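PDB 3AF6: transcription termination factor FttA from Pyrococcus horikoshii, which probably terminates transcription genome-wide by cleaving nascent RNA with a nuclease site that holds two zinc ions. Local coordinates for residues T33-E38 / L42-K47; G326-I331 / R336-N341; I178-E183 / T209-V214; P283-M288 / K318-L323. All blocks are in the same frame, centred on the assembly; numbering follows the deposited sequence.

Contact 1: T33-E38 / L42-K47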
loop_
_atom_site.group_PDB
_atom_site.type_symbol
_atom_site.label_atom_id
_atom_site.label_comp_id
_atom_site.label_asym_id
_atom_site.label_seq_id
_atom_site.Cartn_x
_atom_site.Cartn_y
_atom_site.Cartn_z
ATOM N N THR A 33 -23.191 17.695 22.436
ATOM C CA THR A 33 -22.157 18.163 23.350
ATOM C C THR A 33 -21.014 18.892 22.646
ATOM O O THR A 33 -20.500 19.887 23.157
ATOM C CB THR A 33 -21.576 16.989 24.167
ATOM O OG1 THR A 33 -21.096 15.971 23.280
ATOM C CG2 THR A 33 -22.645 16.396 25.071
ATOM N N GLU A 34 -20.618 18.399 21.478
ATOM C CA GLU A 34 -19.535 19.025 20.728
ATOM C C GLU A 34 -19.532 18.621 19.266
ATOM O O GLU A 34 -20.045 17.566 18.896
ATOM C CB GLU A 34 -18.176 18.666 21.334
ATOM C CG GLU A 34 -16.997 19.307 20.606
ATOM C CD GLU A 34 -15.652 18.787 21.074
ATOM O OE1 GLU A 34 -14.620 19.285 20.578
ATOM O OE2 GLU A 34 -15.625 17.880 21.932
ATOM N N ILE A 35 -18.943 19.482 18.443
ATOM C CA ILE A 35 -18.820 19.244 17.013
ATOM C C ILE A 35 -17.450 19.760 16.601
ATOM O O ILE A 35 -17.226 20.966 16.537
ATOM C CB ILE A 35 -19.908 19.990 16.217
ATOM C CG1 ILE A 35 -21.289 19.549 16.698
ATOM C CG2 ILE A 35 -19.772 19.686 14.734
ATOM C CD1 ILE A 35 -22.432 20.237 15.990
ATOM N N GLU A 36 -16.534 18.837 16.343
ATOM C CA GLU A 36 -15.177 19.189 15.946
ATOM C C GLU A 36 -14.786 18.485 14.653
ATOM O O GLU A 36 -15.521 17.636 14.149
ATOM C CB GLU A 36 -14.195 18.798 17.051
ATOM C CG GLU A 36 -14.365 17.364 17.537
ATOM C CD GLU A 36 -13.222 16.899 18.425
ATOM O OE1 GLU A 36 -12.817 17.673 19.323
ATOM O OE2 GLU A 36 -12.739 15.758 18.229
ATOM N N PHE A 37 -13.624 18.848 14.116
ATOM C CA PHE A 37 -13.122 18.230 12.894
ATOM C C PHE A 37 -12.072 17.187 13.250
ATOM O O PHE A 37 -11.159 17.460 14.027
ATOM C CB PHE A 37 -12.491 19.280 11.973
ATOM C CG PHE A 37 -13.466 19.951 11.047
ATOM C CD1 PHE A 37 -14.206 19.206 10.137
ATOM C CD2 PHE A 37 -13.622 21.331 11.060
ATOM C CE1 PHE A 37 -15.087 19.829 9.249
ATOM C CE2 PHE A 37 -14.499 21.959 10.178
ATOM C CZ PHE A 37 -15.231 21.208 9.272
ATOM N N GLU A 38 -12.219 15.988 12.704
ATOM C CA GLU A 38 -11.258 14.913 12.934
ATOM C C GLU A 38 -10.759 14.495 11.568
ATOM O O GLU A 38 -11.466 13.806 10.831
ATOM C CB GLU A 38 -11.912 13.718 13.629
ATOM C CG GLU A 38 -11.727 13.704 15.136
ATOM C CD GLU A 38 -12.351 12.486 15.782
ATOM O OE1 GLU A 38 -11.995 11.347 15.392
ATOM O OE2 GLU A 38 -13.195 12.673 16.684
ATOM N N LEU A 42 -16.059 15.235 9.848
ATOM C CA LEU A 42 -16.644 16.063 10.894
ATOM C C LEU A 42 -17.260 15.166 11.960
ATOM O O LEU A 42 -18.018 14.251 11.646
ATOM C CB LEU A 42 -17.729 16.965 10.301
ATOM C CG LEU A 42 -18.541 17.822 11.274
ATOM C CD1 LEU A 42 -17.641 18.820 11.987
ATOM C CD2 LEU A 42 -19.633 18.544 10.505
ATOM N N VAL A 43 -16.937 15.435 13.219
ATOM C CA VAL A 43 -17.455 14.638 14.320
ATOM C C VAL A 43 -18.465 15.406 15.170
ATOM O O VAL A 43 -18.164 16.475 15.710
ATOM C CB VAL A 43 -16.312 14.148 15.223
ATOM C CG1 VAL A 43 -16.870 13.301 16.352
ATOM C CG2 VAL A 43 -15.311 13.352 14.404
ATOM N N ILE A 44 -19.667 14.842 15.281
ATOM C CA ILE A 44 -20.749 15.441 16.060
ATOM C C ILE A 44 -21.121 14.541 17.237
ATOM O O ILE A 44 -21.907 13.604 17.089
ATOM C CB ILE A 44 -22.011 15.651 15.193
ATOM C CG1 ILE A 44 -21.688 16.565 14.005
ATOM C CG2 ILE A 44 -23.124 16.246 16.038
ATOM C CD1 ILE A 44 -22.846 16.763 13.042
ATOM N N TYR A 45 -20.550 14.834 18.403
ATOM C CA TYR A 45 -20.816 14.058 19.614
ATOM C C TYR A 45 -22.180 14.389 20.232
ATOM O O TYR A 45 -22.595 15.552 20.271
ATOM C CB TYR A 45 -19.705 14.298 20.649
ATOM C CG TYR A 45 -18.375 13.650 20.313
ATOM C CD1 TYR A 45 -18.283 12.274 20.089
ATOM C CD2 TYR A 45 -17.203 14.404 20.254
ATOM C CE1 TYR A 45 -17.057 11.668 19.815
ATOM C CE2 TYR A 45 -15.972 13.807 19.982
ATOM C CZ TYR A 45 -15.908 12.439 19.766
ATOM O OH TYR A 45 -14.693 11.842 19.508
ATOM N N VAL A 46 -22.869 13.358 20.718
ATOM C CA VAL A 46 -24.186 13.518 21.331
ATOM C C VAL A 46 -24.350 12.593 22.534
ATOM O O VAL A 46 -23.733 11.529 22.594
ATOM C CB VAL A 46 -25.307 13.201 20.322
ATOM C CG1 VAL A 46 -25.204 14.130 19.122
ATOM C CG2 VAL A 46 -25.213 11.747 19.884
ATOM N N LYS A 47 -25.185 13.000 23.488
ATOM C CA LYS A 47 -25.424 12.200 24.688
ATOM C C LYS A 47 -26.743 11.435 24.648
ATOM O O LYS A 47 -27.576 11.573 25.546
ATOM C CB LYS A 47 -25.386 13.086 25.940
ATOM C CG LYS A 47 -23.985 13.505 26.358
ATOM C CD LYS A 47 -23.988 14.223 27.699
ATOM C CE LYS A 47 -22.570 14.553 28.143
ATOM N NZ LYS A 47 -22.534 15.282 29.440
#

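Contact 2: G326-I331 / R336-N341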
loop_
_atom_site.group_PDB
_atom_site.type_symbol
_atom_site.label_atom_id
_atom_site.label_comp_id
_atom_site.label_asym_id
_atom_site.label_seq_id
_atom_site.Cartn_x
_atom_site.Cartn_y
_atom_site.Cartn_z
ATOM N N GLY A 326 -12.810 4.780 -3.553
ATOM C CA GLY A 326 -14.039 5.530 -3.739
ATOM C C GLY A 326 -14.454 6.542 -2.695
ATOM O O GLY A 326 -15.423 7.262 -2.910
ATOM N N GLU A 327 -13.748 6.624 -1.575
ATOM C CA GLU A 327 -14.126 7.586 -0.544
ATOM C C GLU A 327 -13.529 8.984 -0.734
ATOM O O GLU A 327 -12.366 9.225 -0.431
ATOM C CB GLU A 327 -13.764 7.044 0.840
ATOM C CG GLU A 327 -14.847 6.164 1.469
ATOM C CD GLU A 327 -14.359 5.397 2.705
ATOM O OE1 GLU A 327 -13.663 5.997 3.560
ATOM O OE2 GLU A 327 -14.686 4.193 2.822
ATOM N N VAL A 328 -14.353 9.901 -1.230
ATOM C CA VAL A 328 -13.954 11.287 -1.477
ATOM C C VAL A 328 -13.762 12.075 -0.182
ATOM O O VAL A 328 -14.682 12.169 0.623
ATOM C CB VAL A 328 -15.026 12.007 -2.330
ATOM C CG1 VAL A 328 -14.589 13.424 -2.633
ATOM C CG2 VAL A 328 -15.255 11.250 -3.618
ATOM N N ARG A 329 -12.583 12.653 0.024
ATOM C CA ARG A 329 -12.350 13.430 1.242
ATOM C C ARG A 329 -11.575 14.713 0.995
ATOM O O ARG A 329 -10.613 14.722 0.238
ATOM C CB ARG A 329 -11.584 12.603 2.280
ATOM C CG ARG A 329 -12.271 11.323 2.725
ATOM C CD ARG A 329 -13.363 11.565 3.759
ATOM N NE ARG A 329 -13.981 10.303 4.167
ATOM C CZ ARG A 329 -14.944 9.685 3.486
ATOM N NH1 ARG A 329 -15.420 10.217 2.366
ATOM N NH2 ARG A 329 -15.416 8.518 3.910
ATOM N N ASP A 330 -12.002 15.799 1.635
ATOM C CA ASP A 330 -11.310 17.081 1.524
ATOM C C ASP A 330 -10.008 16.969 2.335
ATOM O O ASP A 330 -10.042 16.675 3.538
ATOM C CB ASP A 330 -12.159 18.218 2.114
ATOM C CG ASP A 330 -13.415 18.509 1.305
ATOM O OD1 ASP A 330 -14.058 19.545 1.571
ATOM O OD2 ASP A 330 -13.770 17.716 0.409
ATOM N N ILE A 331 -8.862 17.188 1.699
ATOM C CA ILE A 331 -7.615 17.112 2.440
ATOM C C ILE A 331 -6.930 18.470 2.545
ATOM O O ILE A 331 -5.885 18.600 3.180
ATOM C CB ILE A 331 -6.639 16.081 1.831
ATOM C CG1 ILE A 331 -6.250 16.468 0.404
ATOM C CG2 ILE A 331 -7.271 14.695 1.867
ATOM C CD1 ILE A 331 -5.209 15.522 -0.183
ATOM N N ARG A 336 -9.289 17.786 -3.227
ATOM C CA ARG A 336 -10.126 16.692 -2.750
ATOM C C ARG A 336 -9.576 15.369 -3.262
ATOM O O ARG A 336 -9.351 15.189 -4.464
ATOM C CB ARG A 336 -11.565 16.871 -3.215
ATOM C CG ARG A 336 -12.535 17.128 -2.085
ATOM C CD ARG A 336 -13.940 16.896 -2.559
ATOM N NE ARG A 336 -14.362 17.933 -3.491
ATOM C CZ ARG A 336 -14.643 19.178 -3.129
ATOM N NH1 ARG A 336 -14.548 19.528 -1.855
ATOM N NH2 ARG A 336 -15.017 20.069 -4.034
ATOM N N LEU A 337 -9.376 14.440 -2.337
ATOM C CA LEU A 337 -8.810 13.135 -2.652
ATOM C C LEU A 337 -9.779 11.972 -2.735
ATOM O O LEU A 337 -10.742 11.877 -1.979
ATOM C CB LEU A 337 -7.733 12.780 -1.620
ATOM C CG LEU A 337 -7.110 11.382 -1.698
ATOM C CD1 LEU A 337 -6.180 11.279 -2.907
ATOM C CD2 LEU A 337 -6.336 11.110 -0.413
ATOM N N THR A 338 -9.491 11.083 -3.672
ATOM C CA THR A 338 -10.253 9.867 -3.867
ATOM C C THR A 338 -9.221 8.873 -4.376
ATOM O O THR A 338 -8.432 9.202 -5.259
ATOM C CB THR A 338 -11.354 9.995 -4.949
ATOM O OG1 THR A 338 -12.218 11.093 -4.646
ATOM C CG2 THR A 338 -12.191 8.714 -4.989
ATOM N N LEU A 339 -9.217 7.673 -3.806
ATOM C CA LEU A 339 -8.295 6.626 -4.225
ATOM C C LEU A 339 -9.093 5.566 -4.980
ATOM O O LEU A 339 -10.244 5.278 -4.636
ATOM C CB LEU A 339 -7.623 5.987 -3.011
ATOM C CG LEU A 339 -6.762 6.875 -2.117
ATOM C CD1 LEU A 339 -6.226 6.025 -0.958
ATOM C CD2 LEU A 339 -5.622 7.486 -2.926
ATOM N N HIS A 340 -8.479 4.995 -6.011
ATOM C CA HIS A 340 -9.120 3.972 -6.821
ATOM C C HIS A 340 -8.170 2.795 -6.989
ATOM O O HIS A 340 -6.952 2.930 -6.833
ATOM C CB HIS A 340 -9.490 4.530 -8.199
ATOM C CG HIS A 340 -10.587 5.548 -8.166
ATOM N ND1 HIS A 340 -11.875 5.243 -7.776
ATOM C CD2 HIS A 340 -10.589 6.869 -8.464
ATOM C CE1 HIS A 340 -12.620 6.331 -7.835
ATOM N NE2 HIS A 340 -11.865 7.332 -8.250
ATOM N N ASN A 341 -8.722 1.638 -7.324
ATOM C CA ASN A 341 -7.892 0.469 -7.497
ATOM C C ASN A 341 -6.917 0.540 -8.678
ATOM O O ASN A 341 -7.290 0.903 -9.791
ATOM C CB ASN A 341 -8.771 -0.768 -7.629
ATOM C CG ASN A 341 -8.011 -1.937 -8.163
ATOM O OD1 ASN A 341 -8.147 -2.297 -9.331
ATOM N ND2 ASN A 341 -7.171 -2.523 -7.324
HETATM O O HOH W 1 -10.847 7.259 -1.332
#

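Contact 3: I178-E183 / T209-V214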
loop_
_atom_site.group_PDB
_atom_site.type_symbol
_atom_site.label_atom_id
_atom_site.label_comp_id
_atom_site.label_asym_id
_atom_site.label_seq_id
_atom_site.Cartn_x
_atom_site.Cartn_y
_atom_site.Cartn_z
ATOM N N ILE A 178 -7.109 21.372 7.335
ATOM C CA ILE A 178 -7.906 21.116 6.148
ATOM C C ILE A 178 -8.975 22.186 5.936
ATOM O O ILE A 178 -9.345 22.494 4.800
ATOM C CB ILE A 178 -8.589 19.724 6.212
ATOM C CG1 ILE A 178 -7.530 18.626 6.340
ATOM C CG2 ILE A 178 -9.448 19.495 4.960
ATOM C CD1 ILE A 178 -8.109 17.217 6.421
ATOM N N TYR A 179 -9.456 22.770 7.029
ATOM C CA TYR A 179 -10.498 23.785 6.932
ATOM C C TYR A 179 -10.046 25.182 7.351
ATOM O O TYR A 179 -10.841 25.979 7.861
ATOM C CB TYR A 179 -11.705 23.330 7.746
ATOM C CG TYR A 179 -12.245 22.026 7.221
ATOM C CD1 TYR A 179 -13.040 21.999 6.076
ATOM C CD2 TYR A 179 -11.867 20.809 7.791
ATOM C CE1 TYR A 179 -13.440 20.796 5.499
ATOM C CE2 TYR A 179 -12.264 19.596 7.217
ATOM C CZ TYR A 179 -13.047 19.604 6.067
ATOM O OH TYR A 179 -13.421 18.428 5.462
ATOM N N ARG A 180 -8.767 25.478 7.114
ATOM C CA ARG A 180 -8.217 26.780 7.452
ATOM C C ARG A 180 -8.965 27.864 6.669
ATOM O O ARG A 180 -8.746 29.062 6.870
ATOM C CB ARG A 180 -6.709 26.828 7.143
ATOM C CG ARG A 180 -6.310 26.462 5.712
ATOM C CD ARG A 180 -4.831 26.727 5.468
ATOM N NE ARG A 180 -4.349 26.183 4.200
ATOM C CZ ARG A 180 -4.159 24.890 3.960
ATOM N NH1 ARG A 180 -4.413 24.000 4.903
ATOM N NH2 ARG A 180 -3.696 24.481 2.788
ATOM N N LYS A 181 -9.848 27.428 5.775
ATOM C CA LYS A 181 -10.661 28.339 4.978
ATOM C C LYS A 181 -11.646 27.526 4.153
ATOM O O LYS A 181 -11.493 26.317 4.024
ATOM C CB LYS A 181 -9.784 29.205 4.073
ATOM C CG LYS A 181 -8.937 28.434 3.093
ATOM C CD LYS A 181 -8.186 29.387 2.190
ATOM C CE LYS A 181 -9.137 30.237 1.372
ATOM N NZ LYS A 181 -8.382 31.115 0.446
ATOM N N PRO A 182 -12.681 28.174 3.600
ATOM C CA PRO A 182 -13.693 27.484 2.791
ATOM C C PRO A 182 -13.198 27.055 1.418
ATOM O O PRO A 182 -12.151 27.523 0.976
ATOM C CB PRO A 182 -14.819 28.509 2.713
ATOM C CG PRO A 182 -14.080 29.802 2.716
ATOM C CD PRO A 182 -13.057 29.584 3.805
ATOM N N GLU A 183 -13.954 26.174 0.755
ATOM C CA GLU A 183 -13.589 25.684 -0.575
ATOM C C GLU A 183 -12.970 26.814 -1.364
ATOM O O GLU A 183 -13.537 27.895 -1.470
ATOM C CB GLU A 183 -14.802 25.123 -1.327
ATOM C CG GLU A 183 -15.289 23.779 -0.787
ATOM C CD GLU A 183 -16.101 22.972 -1.809
ATOM O OE1 GLU A 183 -17.071 23.523 -2.388
ATOM O OE2 GLU A 183 -15.769 21.780 -2.023
ATOM N N THR A 209 -0.259 24.497 -5.496
ATOM C CA THR A 209 -1.283 25.485 -5.829
ATOM C C THR A 209 -0.878 26.668 -4.944
ATOM O O THR A 209 -0.026 26.519 -4.071
ATOM C CB THR A 209 -2.715 25.061 -5.445
ATOM O OG1 THR A 209 -2.847 25.069 -4.018
ATOM C CG2 THR A 209 -3.045 23.687 -6.012
ATOM N N ASP A 210 -1.457 27.837 -5.170
ATOM C CA ASP A 210 -1.133 28.987 -4.340
ATOM C C ASP A 210 -1.666 28.795 -2.919
ATOM O O ASP A 210 -1.383 29.589 -2.025
ATOM C CB ASP A 210 -1.723 30.273 -4.930
ATOM C CG ASP A 210 -3.226 30.178 -5.194
ATOM O OD1 ASP A 210 -3.914 31.210 -5.043
ATOM O OD2 ASP A 210 -3.726 29.095 -5.569
ATOM N N GLU A 211 -2.422 27.726 -2.704
ATOM C CA GLU A 211 -2.988 27.495 -1.388
ATOM C C GLU A 211 -2.492 26.244 -0.698
ATOM O O GLU A 211 -2.531 26.165 0.526
ATOM C CB GLU A 211 -4.518 27.425 -1.484
ATOM C CG GLU A 211 -5.251 27.307 -0.144
ATOM C CD GLU A 211 -4.906 28.437 0.827
ATOM O OE1 GLU A 211 -4.556 29.542 0.354
ATOM O OE2 GLU A 211 -4.997 28.229 2.060
ATOM N N SER A 212 -2.003 25.273 -1.459
ATOM C CA SER A 212 -1.609 24.030 -0.825
ATOM C C SER A 212 -0.446 23.270 -1.426
ATOM O O SER A 212 0.057 23.594 -2.498
ATOM C CB SER A 212 -2.814 23.088 -0.793
ATOM O OG SER A 212 -3.983 23.757 -0.366
ATOM N N PHE A 213 -0.066 22.218 -0.714
ATOM C CA PHE A 213 1.011 21.346 -1.125
ATOM C C PHE A 213 0.730 19.924 -0.654
ATOM O O PHE A 213 0.383 19.689 0.514
ATOM C CB PHE A 213 2.340 21.824 -0.532
ATOM C CG PHE A 213 2.826 23.110 -1.111
ATOM C CD1 PHE A 213 3.287 23.163 -2.424
ATOM C CD2 PHE A 213 2.842 24.272 -0.343
ATOM C CE1 PHE A 213 3.762 24.360 -2.968
ATOM C CE2 PHE A 213 3.316 25.471 -0.872
ATOM C CZ PHE A 213 3.779 25.516 -2.192
ATOM N N VAL A 214 0.860 18.982 -1.576
ATOM C CA VAL A 214 0.672 17.583 -1.252
ATOM C C VAL A 214 1.773 16.787 -1.944
ATOM O O VAL A 214 2.179 17.092 -3.074
ATOM C CB VAL A 214 -0.710 17.038 -1.705
ATOM C CG1 VAL A 214 -1.829 17.805 -1.027
ATOM C CG2 VAL A 214 -0.828 17.119 -3.199
#

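Contact 4: P283-M288 / K318-L323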
loop_
_atom_site.group_PDB
_atom_site.type_symbol
_atom_site.label_atom_id
_atom_site.label_comp_id
_atom_site.label_asym_id
_atom_site.label_seq_id
_atom_site.Cartn_x
_atom_site.Cartn_y
_atom_site.Cartn_z
ATOM N N PRO A 283 -4.739 -1.506 3.700
ATOM C CA PRO A 283 -3.740 -2.533 3.378
ATOM C C PRO A 283 -2.350 -1.939 3.095
ATOM O O PRO A 283 -1.331 -2.542 3.426
ATOM C CB PRO A 283 -4.340 -3.223 2.150
ATOM C CG PRO A 283 -5.794 -3.089 2.372
ATOM C CD PRO A 283 -5.939 -1.668 2.858
ATOM N N THR A 284 -2.302 -0.767 2.472
ATOM C CA THR A 284 -1.014 -0.144 2.186
ATOM C C THR A 284 -0.356 0.326 3.489
ATOM O O THR A 284 0.857 0.199 3.670
ATOM C CB THR A 284 -1.173 1.038 1.190
ATOM O OG1 THR A 284 -1.598 0.530 -0.084
ATOM C CG2 THR A 284 0.145 1.765 0.995
ATOM N N ARG A 285 -1.154 0.853 4.410
ATOM C CA ARG A 285 -0.597 1.280 5.683
ATOM C C ARG A 285 0.077 0.076 6.366
ATOM O O ARG A 285 1.235 0.154 6.798
ATOM C CB ARG A 285 -1.684 1.846 6.601
ATOM C CG ARG A 285 -1.493 1.404 8.039
ATOM C CD ARG A 285 -1.601 2.522 9.038
ATOM N NE ARG A 285 -2.945 2.675 9.576
ATOM C CZ ARG A 285 -3.716 1.672 9.984
ATOM N NH1 ARG A 285 -4.923 1.931 10.469
ATOM N NH2 ARG A 285 -3.299 0.419 9.880
ATOM N N ASP A 286 -0.650 -1.036 6.449
ATOM C CA ASP A 286 -0.122 -2.238 7.084
ATOM C C ASP A 286 1.053 -2.822 6.314
ATOM O O ASP A 286 2.059 -3.208 6.898
ATOM C CB ASP A 286 -1.217 -3.308 7.224
ATOM C CG ASP A 286 -2.357 -2.869 8.127
ATOM O OD1 ASP A 286 -3.329 -3.642 8.273
ATOM O OD2 ASP A 286 -2.285 -1.753 8.683
ATOM N N LEU A 287 0.925 -2.889 4.998
ATOM C CA LEU A 287 1.994 -3.440 4.177
ATOM C C LEU A 287 3.281 -2.610 4.175
ATOM O O LEU A 287 4.370 -3.161 4.281
ATOM C CB LEU A 287 1.490 -3.636 2.750
ATOM C CG LEU A 287 0.492 -4.782 2.601
ATOM C CD1 LEU A 287 -0.243 -4.676 1.271
ATOM C CD2 LEU A 287 1.237 -6.108 2.722
ATOM N N MET A 288 3.168 -1.289 4.075
ATOM C CA MET A 288 4.365 -0.455 4.045
ATOM C C MET A 288 5.098 -0.528 5.381
ATOM O O MET A 288 6.329 -0.600 5.417
ATOM C CB MET A 288 4.017 1.001 3.691
ATOM C CG MET A 288 3.595 1.880 4.843
ATOM S SD MET A 288 3.374 3.557 4.259
ATOM C CE MET A 288 1.938 4.079 5.205
ATOM N N LYS A 318 1.220 6.518 13.479
ATOM C CA LYS A 318 0.502 7.526 14.230
ATOM C C LYS A 318 0.015 8.698 13.394
ATOM O O LYS A 318 -0.881 9.422 13.814
ATOM C CB LYS A 318 1.383 8.014 15.385
ATOM C CG LYS A 318 1.595 6.945 16.465
ATOM C CD LYS A 318 2.639 7.342 17.485
ATOM C CE LYS A 318 2.228 8.599 18.229
ATOM N NZ LYS A 318 3.285 9.047 19.182
ATOM N N HIS A 319 0.591 8.877 12.207
ATOM C CA HIS A 319 0.207 9.982 11.323
ATOM C C HIS A 319 -0.640 9.572 10.113
ATOM O O HIS A 319 -1.135 10.427 9.374
ATOM C CB HIS A 319 1.448 10.715 10.807
ATOM C CG HIS A 319 2.048 11.667 11.794
ATOM N ND1 HIS A 319 2.800 11.250 12.872
ATOM C CD2 HIS A 319 2.015 13.021 11.858
ATOM C CE1 HIS A 319 3.205 12.305 13.556
ATOM N NE2 HIS A 319 2.742 13.391 12.963
ATOM N N THR A 320 -0.806 8.272 9.908
ATOM C CA THR A 320 -1.573 7.779 8.773
ATOM C C THR A 320 -3.091 7.817 8.942
ATOM O O THR A 320 -3.628 7.383 9.956
ATOM C CB THR A 320 -1.175 6.340 8.462
ATOM O OG1 THR A 320 0.244 6.277 8.329
ATOM C CG2 THR A 320 -1.854 5.848 7.178
ATOM N N ILE A 321 -3.781 8.341 7.944
ATOM C CA ILE A 321 -5.238 8.386 7.978
ATOM C C ILE A 321 -5.693 7.542 6.788
ATOM O O ILE A 321 -5.587 7.975 5.644
ATOM C CB ILE A 321 -5.755 9.832 7.841
ATOM C CG1 ILE A 321 -5.346 10.639 9.073
ATOM C CG2 ILE A 321 -7.272 9.840 7.657
ATOM C CD1 ILE A 321 -5.860 12.074 9.057
ATOM N N THR A 322 -6.177 6.331 7.059
ATOM C CA THR A 322 -6.601 5.434 5.989
ATOM C C THR A 322 -7.883 5.849 5.280
ATOM O O THR A 322 -8.737 6.545 5.836
ATOM C CB THR A 322 -6.770 3.998 6.491
ATOM O OG1 THR A 322 -7.878 3.935 7.398
ATOM C CG2 THR A 322 -5.493 3.528 7.190
ATOM N N LEU A 323 -8.004 5.394 4.042
ATOM C CA LEU A 323 -9.142 5.715 3.205
ATOM C C LEU A 323 -9.365 4.521 2.296
ATOM O O LEU A 323 -8.406 3.986 1.738
ATOM C CB LEU A 323 -8.794 6.933 2.352
ATOM C CG LEU A 323 -9.730 8.131 2.265
ATOM C CD1 LEU A 323 -9.981 8.705 3.660
ATOM C CD2 LEU A 323 -9.098 9.187 1.358
#

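Contact 1: T33-E38 / L42-K47
V43 O is met by two groups of the facing strand: E36 N donates to V43 O at 2.9 Å, in the carbonyl plane, while I35 CA turns its hydrogen to V43 O from 3.1 Å. The return bond, V43 N to E36 O at 2.8 Å, is the straighter, with 164° at the hydrogen. Further along, Y45 N donates to E34 O, and these antiparallel pairs alternate with the non-hydrogen-bonded pairs I35–I44 and F37–L42. The face of I35, F37, L42 and I44 is apolar. With L42 CG anti to the backbone N (chi1 175°) and chi2 at 63°, L42 CD1 lies over one face of the F37 ring, 4.2 Å from its centroid, in a CH-pi contact; L42 CD1 also meets I35 CG2 at 3.6 Å. I35 and I44 run alongside each other. The E38 side chain swings across V43, its carboxylate, paired with R73, passing V43 CG2, and V43 CG1 sits over the centre of the Y45 ring. E36 pairs with R172. The hairpin of this KH domain is thus two-sided: its apolar face packs on helix 11-22, whereas beside V43 and Y45 lie acids, of which E38 would tend to be kept ionised by R73.

Contact 2: G326-I331 / R336-N341
R336 reaches alongside D330 of the neighbouring strand and crosses V328 just before it, and its side chain can be read atom by atom. CB of R336 lies 4.2 Å from R329 O. Next, R336 CD passes V328 CG1 at 3.5 Å. The chain then bends about its CG–CD bond (chi3 -70°), which brings the guanidinium beside the D330 carboxylate. There R336 NH1 forms a salt bridge to D330 OD2 at 3.0 Å; the oxygen meets the guanidinium at its edge, although its modelled position is less certain. The two planes stand 42° apart. NH1 also pairs with E183, whereas NE donates to a modified residue of the bound chain, probably the RNA analogue of this complex; D330 N bonds to that chain too.

Beneath these side chains the backbones are zipped by R329 N to L337 O at 2.8 Å and L337 N to R329 O at 2.9 Å. Beyond V328 the pairing changes: a water takes a bond from L339 N and gives one to E327 O, and G326 N donates directly to L339 O at 2.8 Å. On the other face I331 CD1 packs on L337 CB. The result is an antiparallel beta hairpin whose strand 329-332 forms the border of one of the two sheets in the metallo-beta-lactamase sandwich, and whose strand 335-341 leads toward the zinc ligand H344.

Contact 3: I178-E183 / T209-V214
The tight turn between strands 204-209 and 213-216 offers E211 to R180, which reaches it from the loop following helix 164-178. An ST turn and an ST motif shape this hairpin end: T209 OG1 accepts from E211 N at 3.0 Å in the first and from S212 N at 2.7 Å in the second, helping to hold the backbone that R180 grips. The arginine approaches side-on with two nitrogens, each taking a different oxygen of E211. R180 NE makes a salt bridge to E211 OE2 at 3.0 Å, arriving on the anti side of the carboxylate and somewhat out of its plane. R180 NH2 donates to the carbonyl oxygen E211 O at 3.1 Å, a straighter bond (162°) that lies in the guanidinium plane. The R180 chain is extended from CG to NE, whereas E211 is bent at chi2 (56°), and the two side chains come from opposite directions with their flat groups 29° apart.

K181 adds its aliphatic part, K181 CD lying 3.4 Å from E211 OE2, while K181 NZ stays 4.1 Å from E211 OE1, beyond salt-bridge range. R180 NH2 has a second acid, D250, and S212 OG is bonded to D334 and S332. R180 thus faces two carboxylates, which would probably share its charge, and the two basic residues beside E211 would tend to hold it ionised; the KH region and the metallo-beta-lactamase domain are joined here by a directional, charged grip.

Contact 4: P283-M288 / K318-L323
R285, T320 and T322 carry this contact, and they meet by van der Waals contact of threonine methyls with the arginine chain and guanidinium. The methyl T322 CG2 lies over one face of the R285 guanidinium, 3.6 Å from R285 NE and 3.7 Å from R285 NH1. Further down the same side chain, R285 CD touches T320 CG2 at 3.8 Å, the side chains passing at a slant. The arginine chain is bent and lies against the two threonines, and its far end is tied to its own helix: R285 NH2 forms a salt bridge with D286 OD2 at 2.7 Å. T320 turns its hydroxyl elsewhere, to the V316 carbonyl one turn back in helix 310-319, while T320 CG2, anti to the backbone N, is the branch offered to R285. A smaller contribution comes from M288, whose CE slides past T320 OG1 at 4.2 Å; the M288 side chain is about 8 Å from those of the zinc ligands H256 and H258. Strand 278-280, helices 282-301 and 310-319 and the short, weakly bonded parallel strand 320-322 make a beta-alpha-beta crossover at the border of the sheet. R285 also touches T280 and I156 of helix 151-161, whereas I321, pointing away, packs on helix 164-178.

Contacts 1 and 2 are buried hairpins held by backbone ladders, one in the KH domain and the other in the metallo-beta-lactamase domain; contacts 3 and 4 are partly buried side-chain meetings. Contacts 3 and 4 reach the same sheet, at different strands, whereas contact 2 edges a second one. Charge dominates contact 3, at the boundary between regions, while threonine methyls against an arginine side chain make contact 4, nearer the centre of the chain. The segment 178-183 is the hub: its Y179 stacks on F37 of contact 1, and its I178 packs on D330 and I331 of contact 2. L323 of contact 4 packs against R329 and L337, linking the two sheets.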